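Local coordinates for pheromone cOB1/lipoprotein, YaeC family (Enterococcus faecalis, PDB 4EF1), which probably binds methionine as the lipid-anchored substrate-binding protein of an uptake system, and whose precursor also gives rise to the sex pheromone cOB1, at residues A[22-26]-A[223-229]. Numbering follows the deposited sequence.
Sequences VKPLL and VLRSKEV
Val-223 pushes its CG1 methyl into a hollow on helix 12-28 bounded by Val-22, Leu-25 and Leu-26. The methyl lies 3.5 Å from Leu-26 CD2, 3.8 Å from Leu-25 CB and 3.9 Å from Val-22 CB, so three side chains from one turn of the helix close round a single branch. That branch is carried forward by a chi1 of 164°, which sets CG1 opposite the backbone N. The first bond of Leu-26's side chain does not point at residues 223-229, yet CD2 packs against both CB and CG1 of Val-223, while its side chain also touches Val-31 on strand 31-37.

A second interlock runs the other way. Val-22 CG1 enters a groove between Leu-224 and Val-229, 4.0 Å from Leu-224 CD2 and 3.8 Å from Val-229 CG1, crossing both side chains at roughly a right angle. Leu-25 reaches past Val-229 in the opposing direction, its CD1 3.6 Å from Val-229 CG2; its other methyl, CD2, meets the carboxylate of Glu-228 at the more open border.

The two walls of the groove come from different helices: Leu-224 from helix 215-225 and Val-229 from helix 227-236, with the chain turning at Ser-226. This serine sits at the N-cap of helix 227-236, and its OG donates to Val-223 O (2.7 Å) on an in-plane lone pair, while its backbone N binds the same oxygen. No hydrogen bond links the two segments. The side chain of Leu-224 lies about 13 Å from the bound selenomethionine. This is apolar helix-to-helix packing, in which the C-terminal helical pair closes against the first helix of one α/β lobe of a periplasmic-binding-protein fold.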
loop_
_atom_site.group_PDB
_atom_site.type_symbol
_atom_site.label_atom_id
_atom_site.label_comp_id
_atom_site.label_asym_id
_atom_site.label_seq_id
_atom_site.Cartn_x
_atom_site.Cartn_y
_atom_site.Cartn_z
ATOM N N VAL A 22 -15.845 -6.820 -9.253
ATOM C CA VAL A 22 -16.873 -7.404 -8.374
ATOM C C VAL A 22 -18.280 -6.743 -8.500
ATOM O O VAL A 22 -19.239 -7.210 -7.856
ATOM C CB VAL A 22 -16.393 -7.440 -6.883
ATOM C CG1 VAL A 22 -15.077 -8.241 -6.743
ATOM C CG2 VAL A 22 -16.229 -6.053 -6.302
ATOM N N LYS A 23 -18.436 -5.679 -9.300
ATOM C CA LYS A 23 -19.784 -5.039 -9.430
ATOM C C LYS A 23 -20.927 -6.035 -9.736
ATOM O O LYS A 23 -21.942 -5.995 -9.081
ATOM C CB LYS A 23 -19.823 -3.922 -10.463
ATOM C CG LYS A 23 -19.105 -2.652 -10.063
ATOM C CD LYS A 23 -19.328 -1.582 -11.105
ATOM C CE LYS A 23 -18.616 -0.297 -10.771
ATOM N NZ LYS A 23 -18.800 0.663 -11.864
ATOM N N PRO A 24 -20.742 -6.932 -10.708
ATOM C CA PRO A 24 -21.851 -7.898 -10.975
ATOM C C PRO A 24 -22.177 -8.820 -9.777
ATOM O O PRO A 24 -23.339 -9.161 -9.566
ATOM C CB PRO A 24 -21.349 -8.705 -12.174
ATOM C CG PRO A 24 -20.230 -7.905 -12.757
ATOM C CD PRO A 24 -19.625 -7.106 -11.640
ATOM N N LEU A 25 -21.160 -9.179 -8.984
ATOM C CA LEU A 25 -21.371 -9.987 -7.760
ATOM C C LEU A 25 -22.142 -9.208 -6.697
ATOM O O LEU A 25 -23.058 -9.735 -6.074
ATOM C CB LEU A 25 -20.027 -10.494 -7.195
ATOM C CG LEU A 25 -19.353 -11.601 -7.998
ATOM C CD1 LEU A 25 -17.843 -11.638 -7.753
ATOM C CD2 LEU A 25 -20.049 -12.910 -7.648
ATOM N N LEU A 26 -21.752 -7.949 -6.481
ATOM C CA LEU A 26 -22.466 -7.092 -5.544
ATOM C C LEU A 26 -23.885 -6.813 -6.007
ATOM O O LEU A 26 -24.762 -6.677 -5.177
ATOM C CB LEU A 26 -21.737 -5.761 -5.283
ATOM C CG LEU A 26 -20.806 -5.748 -4.090
ATOM C CD1 LEU A 26 -21.613 -5.827 -2.813
ATOM C CD2 LEU A 26 -19.847 -6.929 -4.166
ATOM N N VAL A 223 -17.440 -10.377 -0.418
ATOM C CA VAL A 223 -17.296 -10.663 -1.881
ATOM C C VAL A 223 -15.834 -10.478 -2.264
ATOM O O VAL A 223 -15.231 -11.357 -2.924
ATOM C CB VAL A 223 -18.232 -9.789 -2.730
ATOM C CG1 VAL A 223 -17.805 -9.812 -4.190
ATOM C CG2 VAL A 223 -19.673 -10.212 -2.543
ATOM N N LEU A 224 -15.207 -9.421 -1.755
ATOM C CA LEU A 224 -13.787 -9.178 -1.996
ATOM C C LEU A 224 -12.840 -10.278 -1.473
ATOM O O LEU A 224 -11.773 -10.497 -2.060
ATOM C CB LEU A 224 -13.362 -7.822 -1.449
ATOM C CG LEU A 224 -13.839 -6.585 -2.166
ATOM C CD1 LEU A 224 -13.469 -5.372 -1.326
ATOM C CD2 LEU A 224 -13.269 -6.534 -3.600
ATOM N N ARG A 225 -13.238 -10.973 -0.405
ATOM C CA ARG A 225 -12.472 -12.109 0.132
ATOM C C ARG A 225 -12.909 -13.468 -0.398
ATOM O O ARG A 225 -12.271 -14.499 -0.081
ATOM C CB ARG A 225 -12.590 -12.130 1.661
ATOM C CG ARG A 225 -11.963 -10.932 2.320
ATOM C CD ARG A 225 -12.305 -10.946 3.785
ATOM N NE ARG A 225 -11.473 -10.047 4.563
ATOM C CZ ARG A 225 -11.701 -9.713 5.840
ATOM N NH1 ARG A 225 -12.758 -10.177 6.518
ATOM N NH2 ARG A 225 -10.853 -8.908 6.471
ATOM N N SER A 226 -13.972 -13.530 -1.210
ATOM C CA SER A 226 -14.463 -14.843 -1.678
ATOM C C SER A 226 -13.419 -15.517 -2.571
ATOM O O SER A 226 -12.671 -14.813 -3.246
ATOM C CB SER A 226 -15.779 -14.714 -2.445
ATOM O OG SER A 226 -15.593 -13.943 -3.630
ATOM N N LYS A 227 -13.395 -16.843 -2.561
ATOM C CA LYS A 227 -12.383 -17.627 -3.254
ATOM C C LYS A 227 -12.274 -17.254 -4.742
ATOM O O LYS A 227 -11.168 -17.079 -5.224
ATOM C CB LYS A 227 -12.662 -19.139 -3.113
ATOM C CG LYS A 227 -11.681 -20.071 -3.828
ATOM C CD LYS A 227 -12.153 -21.508 -3.824
ATOM C CE LYS A 227 -11.170 -22.450 -4.562
ATOM N NZ LYS A 227 -9.786 -22.450 -4.015
ATOM N N GLU A 228 -13.417 -17.132 -5.437
ATOM C CA GLU A 228 -13.396 -16.826 -6.893
ATOM C C GLU A 228 -12.735 -15.432 -7.144
ATOM O O GLU A 228 -11.971 -15.292 -8.071
ATOM C CB GLU A 228 -14.803 -16.910 -7.525
ATOM C CG GLU A 228 -15.714 -15.742 -7.126
ATOM C CD GLU A 228 -17.202 -15.983 -7.299
ATOM O OE1 GLU A 228 -17.706 -15.935 -8.441
ATOM O OE2 GLU A 228 -17.884 -16.130 -6.269
ATOM N N VAL A 229 -12.963 -14.458 -6.267
ATOM C CA VAL A 229 -12.373 -13.122 -6.440
ATOM C C VAL A 229 -10.885 -13.162 -6.087
ATOM O O VAL A 229 -10.069 -12.634 -6.821
ATOM C CB VAL A 229 -13.139 -12.032 -5.638
ATOM C CG1 VAL A 229 -12.421 -10.698 -5.707
ATOM C CG2 VAL A 229 -14.608 -11.938 -6.092
#